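Local coordinates for protein HD superfamily hydrolase (Clostridium acetobutylicum ATCC 824, PDB 3CCG) that binds two ferric ions in an HD-domain site and probably hydrolyses diadenosine tetraphosphate symmetrically to two molecules of ADP, at residues I125-I128 against A129-E133; P59-K62 against I63-C67; D41-K44 against A45-A48. One frame throughout, in Å; residues are numbered along the deposited sequence.

All three contacts are local, each lying on a single helix of the all-helical HD domain, and they stand in different relations to its two irons. Contact 1 carries a metal ligand itself, Asp-130, which binds one ferric ion together with His-23, His-52 and Asp-53. Contact 3, about 13 Å away centre to centre, packs straight onto it: Ala-48 CB lies 3.8 Å from Ile-126 CG1, while Ala-48 belongs to the helix that leads to His-52. Contact 2 is remote from both, about 24 Å from contact 1 and 26 Å from contact 3 between centres, yet its Ile-63 side chain comes within about 4 Å of that of His-86, a ligand of the second iron.

Contact 1: I125-I128 against A129-E133; sequences IIYI and ADYIE. With FE (Fe (III) ion), chain C.
Tyr-127 and Tyr-131, one helical turn apart, bring their rings together obliquely, with planes at 36° and centroids 5.3 Å apart. Following Tyr-131 outward, CB rests 3.4 Å from Ile-128 O. Next, CD1 lies 3.4 Å from Tyr-127 O, which sits at the edge of the ring and in its plane. CE1 then comes over one face of the Tyr-127 ring, 3.7 Å from its CZ, and farther out CZ and OH run past the Tyr-127 hydroxyl. With CG anti to the carbonyl carbon (chi1 -73°), the ring turns back over the preceding turn. The Tyr-127 hydroxyl has its hydrogen bond elsewhere, with Ser-159 OG.

The backbone beneath is helical up to its end. Ala-129 N donates to Ile-125 O at 2.8 Å and Asp-130 N to Ile-126 O, while Ile-128 O accepts from Ile-132 N and, weakly, from Tyr-131 N. Glu-133 is the first residue to leave helical geometry.

Asp-130 points its carboxylate another way, with CG anti to the backbone N (chi1 -167°). OD1 binds the ferric ion at 2.2 Å, whereas OD2 stays 3.2 Å from the metal. His-23, His-52 and Asp-53 are further ligands of this iron, and Glu-133 OE2 accepts from His-23 ND1, a second-shell bond that would help fix the orientation of that imidazole.

Helix 121-132 is thus wedged among its neighbours: Ile-126, Ile-128 and Ala-129 meet helix 5-38, Tyr-127, Ile-128 and Tyr-131 meet helix 152-170, and Tyr-131 and Ile-132 meet helix 141-150.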
ATOM      1  N   ILE A 125     -14.121  -8.142  14.143  1.00 11.11           N
ATOM      2  CA  ILE A 125     -14.591  -9.495  14.439  1.00 12.00           C
ATOM      3  C   ILE A 125     -14.950 -10.260  13.131  1.00 10.76           C
ATOM      4  O   ILE A 125     -14.563 -11.432  12.939  1.00 12.82           O
ATOM      5  CB  ILE A 125     -15.781  -9.432  15.411  1.00 12.82           C
ATOM      6  CG1 ILE A 125     -15.283  -9.036  16.805  1.00 13.10           C
ATOM      7  CG2 ILE A 125     -16.463 -10.778  15.454  1.00 13.51           C
ATOM      8  CD1 ILE A 125     -16.386  -8.857  17.881  1.00 15.22           C
ATOM      9  N   ILE A 126     -15.651  -9.572  12.204  1.00 11.51           N
ATOM     10  CA  ILE A 126     -16.118 -10.244  10.977  1.00 11.45           C
ATOM     11  C   ILE A 126     -14.905 -10.515  10.078  1.00 11.41           C
ATOM     12  O   ILE A 126     -14.716 -11.619   9.543  1.00 11.37           O
ATOM     13  CB  ILE A 126     -17.230  -9.469  10.262  1.00 12.29           C
ATOM     14  CG1 ILE A 126     -18.460  -9.354  11.201  1.00 12.64           C
ATOM     15  CG2 ILE A 126     -17.567 -10.127   8.937  1.00 12.98           C
ATOM     16  CD1 ILE A 126     -18.939 -10.671  11.850  1.00 11.50           C
ATOM     17  N   TYR A 127     -14.038  -9.525   9.976  1.00 11.93           N
ATOM     18  CA  TYR A 127     -12.827  -9.687   9.186  1.00 12.03           C
ATOM     19  C   TYR A 127     -11.984 -10.902   9.653  1.00 11.24           C
ATOM     20  O   TYR A 127     -11.590 -11.763   8.860  1.00 12.42           O
ATOM     21  CB  TYR A 127     -12.000  -8.380   9.194  1.00 12.04           C
ATOM     22  CG  TYR A 127     -10.647  -8.530   8.520  1.00 13.83           C
ATOM     23  CD1 TYR A 127      -9.613  -9.094   9.223  1.00 14.70           C
ATOM     24  CD2 TYR A 127     -10.451  -8.229   7.179  1.00 12.49           C
ATOM     25  CE1 TYR A 127      -8.400  -9.304   8.664  1.00 17.95           C
ATOM     26  CE2 TYR A 127      -9.217  -8.455   6.585  1.00 17.27           C
ATOM     27  CZ  TYR A 127      -8.211  -9.025   7.340  1.00 18.41           C
ATOM     28  OH  TYR A 127      -6.917  -9.249   6.853  1.00 21.08           O
ATOM     29  N   ILE A 128     -11.733 -10.976  10.953  1.00 11.32           N
ATOM     30  CA  ILE A 128     -10.871 -12.052  11.439  1.00 13.30           C
ATOM     31  C   ILE A 128     -11.579 -13.405  11.486  1.00 13.12           C
ATOM     32  O   ILE A 128     -10.966 -14.453  11.257  1.00 13.43           O
ATOM     33  CB  ILE A 128     -10.235 -11.669  12.800  1.00 12.83           C
ATOM     34  CG1 ILE A 128      -8.890 -12.395  12.955  1.00 18.41           C
ATOM     35  CG2 ILE A 128     -11.183 -11.896  13.941  1.00 17.39           C
ATOM     36  CD1 ILE A 128      -7.765 -11.831  12.025  1.00 16.95           C
ATOM     37  N   ALA A 129     -12.887 -13.362  11.719  1.00 14.26           N
ATOM     38  CA  ALA A 129     -13.673 -14.607  11.773  1.00 11.96           C
ATOM     39  C   ALA A 129     -13.568 -15.379  10.495  1.00 12.68           C
ATOM     40  O   ALA A 129     -13.486 -16.615  10.518  1.00 14.11           O
ATOM     41  CB  ALA A 129     -15.161 -14.318  12.092  1.00 12.54           C
ATOM     42  N   ASP A 130     -13.470 -14.661   9.377  1.00 14.25           N
ATOM     43  CA  ASP A 130     -13.336 -15.327   8.100  1.00 16.26           C
ATOM     44  C   ASP A 130     -12.066 -16.229   8.028  1.00 17.13           C
ATOM     45  O   ASP A 130     -12.092 -17.325   7.476  1.00 20.31           O
ATOM     46  CB  ASP A 130     -13.319 -14.262   7.007  1.00 19.20           C
ATOM     47  CG  ASP A 130     -13.500 -14.850   5.640  1.00 28.58           C
ATOM     48  OD1 ASP A 130     -14.340 -15.732   5.499  1.00 28.76           O
ATOM     49  OD2 ASP A 130     -12.842 -14.372   4.705  1.00 32.93           O
ATOM     50  N   TYR A 131     -10.985 -15.745   8.626  1.00 15.33           N
ATOM     51  CA  TYR A 131      -9.690 -16.443   8.695  1.00 18.24           C
ATOM     52  C   TYR A 131      -9.600 -17.570   9.717  1.00 19.60           C
ATOM     53  O   TYR A 131      -8.892 -18.534   9.518  1.00 22.22           O
ATOM     54  CB  TYR A 131      -8.565 -15.427   8.996  1.00 19.35           C
ATOM     55  CG  TYR A 131      -8.239 -14.552   7.823  1.00 21.48           C
ATOM     56  CD1 TYR A 131      -8.942 -13.371   7.576  1.00 20.62           C
ATOM     57  CD2 TYR A 131      -7.260 -14.923   6.926  1.00 27.31           C
ATOM     58  CE1 TYR A 131      -8.655 -12.590   6.461  1.00 31.34           C
ATOM     59  CE2 TYR A 131      -6.987 -14.163   5.814  1.00 27.92           C
ATOM     60  CZ  TYR A 131      -7.674 -12.993   5.590  1.00 33.44           C
ATOM     61  OH  TYR A 131      -7.364 -12.243   4.460  1.00 31.99           O
ATOM     62  N   ILE A 132     -10.298 -17.435  10.830  1.00 15.45           N
ATOM     63  CA  ILE A 132     -10.110 -18.384  11.918  1.00 18.40           C
ATOM     64  C   ILE A 132     -11.289 -19.350  12.197  1.00 18.37           C
ATOM     65  O   ILE A 132     -11.227 -20.130  13.163  1.00 18.73           O
ATOM     66  CB  ILE A 132      -9.748 -17.609  13.225  1.00 18.45           C
ATOM     67  CG1 ILE A 132     -10.906 -16.749  13.724  1.00 17.70           C
ATOM     68  CG2 ILE A 132      -8.452 -16.757  13.038  1.00 17.75           C
ATOM     69  CD1 ILE A 132     -10.796 -16.227  15.124  1.00 18.70           C
ATOM     70  N   GLU A 133     -12.352 -19.282  11.383  1.00 18.35           N
ATOM     71  CA  GLU A 133     -13.521 -20.150  11.552  1.00 19.98           C
ATOM     72  C   GLU A 133     -13.021 -21.584  11.473  1.00 19.45           C
ATOM     73  O   GLU A 133     -12.035 -21.873  10.784  1.00 19.67           O
ATOM     74  CB  GLU A 133     -14.675 -19.818  10.588  1.00 18.31           C
ATOM     75  CG  GLU A 133     -14.347 -19.959   9.136  1.00 18.21           C
ATOM     76  CD  GLU A 133     -14.783 -21.293   8.562  1.00 24.32           C
ATOM     77  OE1 GLU A 133     -15.243 -22.159   9.368  1.00 21.31           O
ATOM     78  OE2 GLU A 133     -14.671 -21.452   7.305  1.00 25.15           O
TER
HETATM   79 FE    FE C 191     -15.642 -15.521   3.786  0.75 18.91          FE
HETATM   80  O   HOH W   1     -15.258 -13.897   3.406  1.00 13.67           O

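Contact 2: P59-K62 against I63-C67; sequences PGEK and IIEIC
The first turns of helix 60-69, with Pro-59 at the N-cap position, bring Glu-61, Lys-62, Glu-65 and Ile-66 together along the outside of the HD domain. Pro-59 O accepts from Ile-63 N at 3.0 Å, and the next three carbonyls, of Gly-60, Glu-61 and Lys-62, receive the amides of Ile-64, Glu-65 and Ile-66 in regular i to i+4 order.

Glu-65 reaches back over the preceding turn. Its CG is anti to the carbonyl carbon (chi1 -75°), and the extended chain then passes the carbonyl of Glu-61, with Glu-65 CG 3.2 Å from Glu-61 O. At the end, Glu-65 OE2 lies 3.5 Å from Glu-61 CG and 3.3 Å from Glu-61 OE2, the two carboxylate planes being turned 54° apart. Because Glu-65 has a second deposited conformer, this close approach of like charges is tentative, and so are its distances to Lys-62.

Lys-62 crosses Glu-65 at about a right angle. Bends at chi2 (57°) and chi3 fold its chain so that Lys-62 CD and CE each pass 3.9 Å from Glu-65 OE1, but NZ remains 4.2 Å from that oxygen, beyond a salt bridge. Lower down, Lys-62 CG packs against Ile-66 CD1 at 4.0 Å.

The inner side of the helix is apolar. Ile-63 packs on Ala-89 and the metal ligand His-86, Ile-66 on Ile-92, and Cys-67 on Leu-88, joining the helix to helix 87-98. Ile-63 and Cys-67 are buried, Ile-64 and Ile-66 partly so, and the charged residues are exposed, as in an amphipathic surface helix, here linked to the second iron site of an HD fold through Ile-63 against His-86.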
ATOM      1  N   PRO A  59     -20.261 -13.351 -10.546  1.00 11.78           N
ATOM      2  CA  PRO A  59     -19.107 -13.026 -11.374  1.00 12.72           C
ATOM      3  C   PRO A  59     -18.632 -11.621 -11.111  1.00 12.59           C
ATOM      4  O   PRO A  59     -19.437 -10.785 -10.700  1.00 11.08           O
ATOM      5  CB  PRO A  59     -19.659 -13.089 -12.785  1.00 14.42           C
ATOM      6  CG  PRO A  59     -20.913 -13.750 -12.729  1.00 16.43           C
ATOM      7  CD  PRO A  59     -21.457 -13.665 -11.328  1.00 12.98           C
ATOM      8  N   GLY A  60     -17.363 -11.342 -11.280  1.00 11.94           N
ATOM      9  CA  GLY A  60     -16.797 -10.010 -11.029  1.00  9.62           C
ATOM     10  C   GLY A  60     -17.516  -8.904 -11.815  1.00 11.32           C
ATOM     11  O   GLY A  60     -17.720  -7.795 -11.333  1.00 10.48           O
ATOM     12  N   GLU A  61     -17.841  -9.215 -13.060  1.00 11.32           N
ATOM     13  CA  GLU A  61     -18.532  -8.224 -13.910  1.00 10.48           C
ATOM     14  C   GLU A  61     -19.869  -7.839 -13.258  1.00 10.97           C
ATOM     15  O   GLU A  61     -20.270  -6.673 -13.258  1.00 11.83           O
ATOM     16  CB  GLU A  61     -18.739  -8.760 -15.335  1.00 13.53           C
ATOM     17  CG  GLU A  61     -19.479  -7.765 -16.229  1.00 16.51           C
ATOM     18  CD  GLU A  61     -19.579  -8.223 -17.649  1.00 28.91           C
ATOM     19  OE1 GLU A  61     -19.084  -9.341 -17.973  1.00 28.93           O
ATOM     20  OE2 GLU A  61     -20.171  -7.443 -18.427  1.00 22.21           O
ATOM     21  N   LYS A  62     -20.590  -8.837 -12.724  1.00 12.03           N
ATOM     22  CA  LYS A  62     -21.908  -8.574 -12.095  1.00  9.49           C
ATOM     23  C   LYS A  62     -21.690  -7.814 -10.787  1.00 11.98           C
ATOM     24  O   LYS A  62     -22.460  -6.915 -10.419  1.00 12.28           O
ATOM     25  CB  LYS A  62     -22.634  -9.888 -11.866  1.00 12.26           C
ATOM     26  CG  LYS A  62     -23.965  -9.751 -11.197  1.00 17.05           C
ATOM     27  CD  LYS A  62     -24.898  -8.850 -11.952  1.00 21.64           C
ATOM     28  CE  LYS A  62     -25.479  -9.485 -13.165  1.00 31.93           C
ATOM     29  NZ  LYS A  62     -26.742  -8.722 -13.560  1.00 36.90           N
ATOM     30  N   ILE A  63     -20.688  -8.183 -10.029  1.00  9.23           N
ATOM     31  CA  ILE A  63     -20.344  -7.450  -8.777  1.00 10.68           C
ATOM     32  C   ILE A  63     -20.139  -5.955  -9.127  1.00 11.96           C
ATOM     33  O   ILE A  63     -20.700  -5.050  -8.485  1.00 11.18           O
ATOM     34  CB  ILE A  63     -19.133  -8.070  -8.109  1.00 11.81           C
ATOM     35  CG1 ILE A  63     -19.578  -9.363  -7.399  1.00 11.12           C
ATOM     36  CG2 ILE A  63     -18.455  -7.130  -7.049  1.00 12.45           C
ATOM     37  CD1 ILE A  63     -18.396 -10.207  -6.945  1.00 14.45           C
ATOM     38  N   ILE A  64     -19.344  -5.699 -10.153  1.00 10.90           N
ATOM     39  CA  ILE A  64     -19.073  -4.333 -10.545  1.00 10.81           C
ATOM     40  C   ILE A  64     -20.371  -3.630 -10.955  1.00 11.08           C
ATOM     41  O   ILE A  64     -20.618  -2.464 -10.583  1.00 11.83           O
ATOM     42  CB  ILE A  64     -18.045  -4.298 -11.669  1.00 11.07           C
ATOM     43  CG1 ILE A  64     -16.678  -4.754 -11.164  1.00 12.11           C
ATOM     44  CG2 ILE A  64     -17.955  -2.892 -12.314  1.00 11.21           C
ATOM     45  CD1 ILE A  64     -15.700  -5.124 -12.341  1.00 14.57           C
ATOM     46  N   GLU A  65     -21.194  -4.315 -11.718  0.50 10.23           N
ATOM     47  CA  GLU A  65     -22.478  -3.764 -12.156  0.50  9.19           C
ATOM     48  C   GLU A  65     -23.451  -3.432 -11.007  0.50 10.14           C
ATOM     49  O   GLU A  65     -24.216  -2.448 -11.100  0.50  9.50           O
ATOM     50  CB  GLU A  65     -23.110  -4.737 -13.157  0.50 10.31           C
ATOM     51  CG  GLU A  65     -22.430  -4.656 -14.485  0.50  9.11           C
ATOM     52  CD  GLU A  65     -22.684  -5.845 -15.415  0.50 10.89           C
ATOM     53  OE1 GLU A  65     -23.177  -6.903 -14.921  0.50 10.27           O
ATOM     54  OE2 GLU A  65     -22.313  -5.731 -16.624  0.50  8.09           O
ATOM     55  N   ILE A  66     -23.479  -4.284  -9.989  1.00  9.47           N
ATOM     56  CA  ILE A  66     -24.311  -4.031  -8.811  1.00 11.19           C
ATOM     57  C   ILE A  66     -23.804  -2.803  -8.073  1.00 10.04           C
ATOM     58  O   ILE A  66     -24.599  -1.875  -7.729  1.00 11.72           O
ATOM     59  CB  ILE A  66     -24.345  -5.247  -7.886  1.00 12.13           C
ATOM     60  CG1 ILE A  66     -25.152  -6.341  -8.541  1.00 13.70           C
ATOM     61  CG2 ILE A  66     -24.942  -4.871  -6.508  1.00 15.55           C
ATOM     62  CD1 ILE A  66     -24.985  -7.744  -7.881  1.00 16.79           C
ATOM     63  N   CYS A  67     -22.513  -2.667  -7.865  1.00  9.89           N
ATOM     64  CA  CYS A  67     -21.971  -1.579  -7.121  1.00  9.46           C
ATOM     65  C   CYS A  67     -22.193  -0.249  -7.893  1.00 11.19           C
ATOM     66  O   CYS A  67     -22.627   0.759  -7.324  1.00 11.91           O
ATOM     67  CB  CYS A  67     -20.503  -1.725  -6.878  1.00  9.99           C
ATOM     68  SG  CYS A  67     -20.089  -3.137  -5.805  1.00 13.02           S
TER

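Contact 3: D41-K44 against A45-A48; sequences DTEK and ARIA
Asp-41, the N-cap of helix 42-51, hands its backbone O to Ala-45 N, while its side chain caps the first turn. OD1 accepts from Lys-44 N at 2.9 Å through its anti lone pair, and more weakly from Glu-43 N. Thr-42 follows, its O taking Arg-46 N at 2.8 Å and its OG1 bonded to a water.

Glu-43 bends at chi2 (65°), which brings its carboxylate obliquely across the Arg-46 side chain. In one of two conformers of Arg-46, Glu-43 OE1 and Arg-46 NE form a salt bridge of 3.1 Å; the nitrogen approaches from above the carboxylate plane, 39° out of it, although OE1 lies in the guanidinium plane. The same water donates to Glu-43 OE1 at 2.7 Å and accepts from Arg-46 NH2 at 3.0 Å. Glu-43 CG meanwhile lies 4.0 Å from Ile-47 CD1.

Lys-44 turns elsewhere, to a salt bridge with Asp-104, and its O accepts from Ala-48 N. Ala-45 packs on helices 5-38 and 121-132, Ala-48 on 121-132 and 103-110.

In this conformer arginine and water both grip OE1, which would favour an ionised carboxylate, less certainly with the other; acidic Asp-41 and Glu-43 should suit the positive helix end.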
ATOM      1  N   ASP A  41     -22.281  -6.878  20.492  1.00 14.78           N
ATOM      2  CA  ASP A  41     -23.662  -7.366  20.356  1.00 14.40           C
ATOM      3  C   ASP A  41     -23.700  -8.701  19.650  1.00 15.88           C
ATOM      4  O   ASP A  41     -23.208  -8.826  18.510  1.00 16.08           O
ATOM      5  CB  ASP A  41     -24.557  -6.343  19.669  1.00 15.60           C
ATOM      6  CG  ASP A  41     -25.981  -6.769  19.618  1.00 19.41           C
ATOM      7  OD1 ASP A  41     -26.351  -7.511  18.734  1.00 19.95           O
ATOM      8  OD2 ASP A  41     -26.730  -6.409  20.534  1.00 27.77           O
ATOM      9  N   THR A  42     -24.304  -9.717  20.245  1.00 16.16           N
ATOM     10  CA  THR A  42     -24.206 -11.030  19.638  1.00 17.45           C
ATOM     11  C   THR A  42     -25.030 -11.172  18.363  1.00 15.17           C
ATOM     12  O   THR A  42     -24.621 -11.920  17.472  1.00 15.16           O
ATOM     13  CB  THR A  42     -24.536 -12.205  20.659  1.00 24.76           C
ATOM     14  OG1 THR A  42     -25.902 -12.293  20.832  1.00 27.01           O
ATOM     15  CG2 THR A  42     -23.978 -12.003  22.019  1.00 20.71           C
ATOM     16  N   GLU A  43     -26.151 -10.484  18.281  1.00 15.55           N
ATOM     17  CA  GLU A  43     -27.007 -10.617  17.103  1.00 14.90           C
ATOM     18  C   GLU A  43     -26.396  -9.846  15.923  1.00 13.93           C
ATOM     19  O   GLU A  43     -26.492 -10.297  14.795  1.00 14.48           O
ATOM     20  CB  GLU A  43     -28.454 -10.202  17.384  1.00 19.32           C
ATOM     21  CG  GLU A  43     -29.429 -10.814  16.379  1.00 20.61           C
ATOM     22  CD  GLU A  43     -29.558 -12.366  16.408  1.00 33.37           C
ATOM     23  OE1 GLU A  43     -28.972 -13.049  17.298  1.00 28.09           O
ATOM     24  OE2 GLU A  43     -30.273 -12.898  15.517  1.00 35.56           O
ATOM     25  N   LYS A  44     -25.795  -8.696  16.183  1.00 14.15           N
ATOM     26  CA  LYS A  44     -25.045  -8.001  15.105  1.00 15.43           C
ATOM     27  C   LYS A  44     -23.951  -8.931  14.553  1.00 12.96           C
ATOM     28  O   LYS A  44     -23.734  -9.020  13.314  1.00 12.45           O
ATOM     29  CB  LYS A  44     -24.432  -6.690  15.605  1.00 14.39           C
ATOM     30  CG  LYS A  44     -25.448  -5.568  15.731  1.00 17.79           C
ATOM     31  CD  LYS A  44     -24.973  -4.286  16.432  1.00 26.06           C
ATOM     32  CE  LYS A  44     -23.790  -3.608  15.823  1.00 29.71           C
ATOM     33  NZ  LYS A  44     -23.355  -2.289  16.507  1.00 21.26           N
ATOM     34  N   ALA A  45     -23.221  -9.601  15.455  1.00 12.54           N
ATOM     35  CA  ALA A  45     -22.169 -10.512  15.073  1.00 13.32           C
ATOM     36  C   ALA A  45     -22.752 -11.677  14.269  1.00 12.93           C
ATOM     37  O   ALA A  45     -22.232 -12.088  13.225  1.00 12.21           O
ATOM     38  CB  ALA A  45     -21.416 -11.030  16.277  1.00 15.67           C
ATOM     39  N   ARG A  46     -23.823 -12.272  14.778  0.50 11.67           N
ATOM     40  CA  ARG A  46     -24.470 -13.416  14.085  0.50 10.09           C
ATOM     41  C   ARG A  46     -24.956 -13.056  12.667  0.50 10.26           C
ATOM     42  O   ARG A  46     -24.758 -13.818  11.712  0.50 10.28           O
ATOM     43  CB  ARG A  46     -25.658 -13.962  14.922  0.50 11.56           C
ATOM     44  CG  ARG A  46     -26.395 -15.203  14.310  0.50 11.98           C
ATOM     45  CD  ARG A  46     -27.695 -15.589  15.061  0.50 11.12           C
ATOM     46  NE  ARG A  46     -27.426 -15.579  16.490  0.50 12.95           N
ATOM     47  CZ  ARG A  46     -26.764 -16.537  17.127  0.50 13.07           C
ATOM     48  NH1 ARG A  46     -26.360 -17.601  16.463  0.50 14.92           N
ATOM     49  NH2 ARG A  46     -26.533 -16.448  18.429  0.50 19.13           N
ATOM     50  N   ILE A  47     -25.640 -11.933  12.513  1.00 13.22           N
ATOM     51  CA  ILE A  47     -26.171 -11.594  11.170  1.00 14.11           C
ATOM     52  C   ILE A  47     -25.043 -11.177  10.227  1.00 14.02           C
ATOM     53  O   ILE A  47     -25.013 -11.603   9.095  1.00 13.73           O
ATOM     54  CB  ILE A  47     -27.254 -10.536  11.214  1.00 15.65           C
ATOM     55  CG1 ILE A  47     -28.440 -10.988  12.054  1.00 24.59           C
ATOM     56  CG2 ILE A  47     -27.793 -10.151   9.779  1.00 17.10           C
ATOM     57  CD1 ILE A  47     -29.291  -9.798  12.487  1.00 38.73           C
ATOM     58  N   ALA A  48     -24.118 -10.355  10.702  1.00 12.30           N
ATOM     59  CA  ALA A  48     -23.042  -9.955   9.821  1.00 11.76           C
ATOM     60  C   ALA A  48     -22.230 -11.166   9.419  1.00 10.91           C
ATOM     61  O   ALA A  48     -21.844 -11.308   8.259  1.00 11.26           O
ATOM     62  CB  ALA A  48     -22.166  -8.912  10.533  1.00 11.95           C
TER
HETATM   63  O   HOH W   2     -27.509 -13.773  19.446  1.00 30.77           O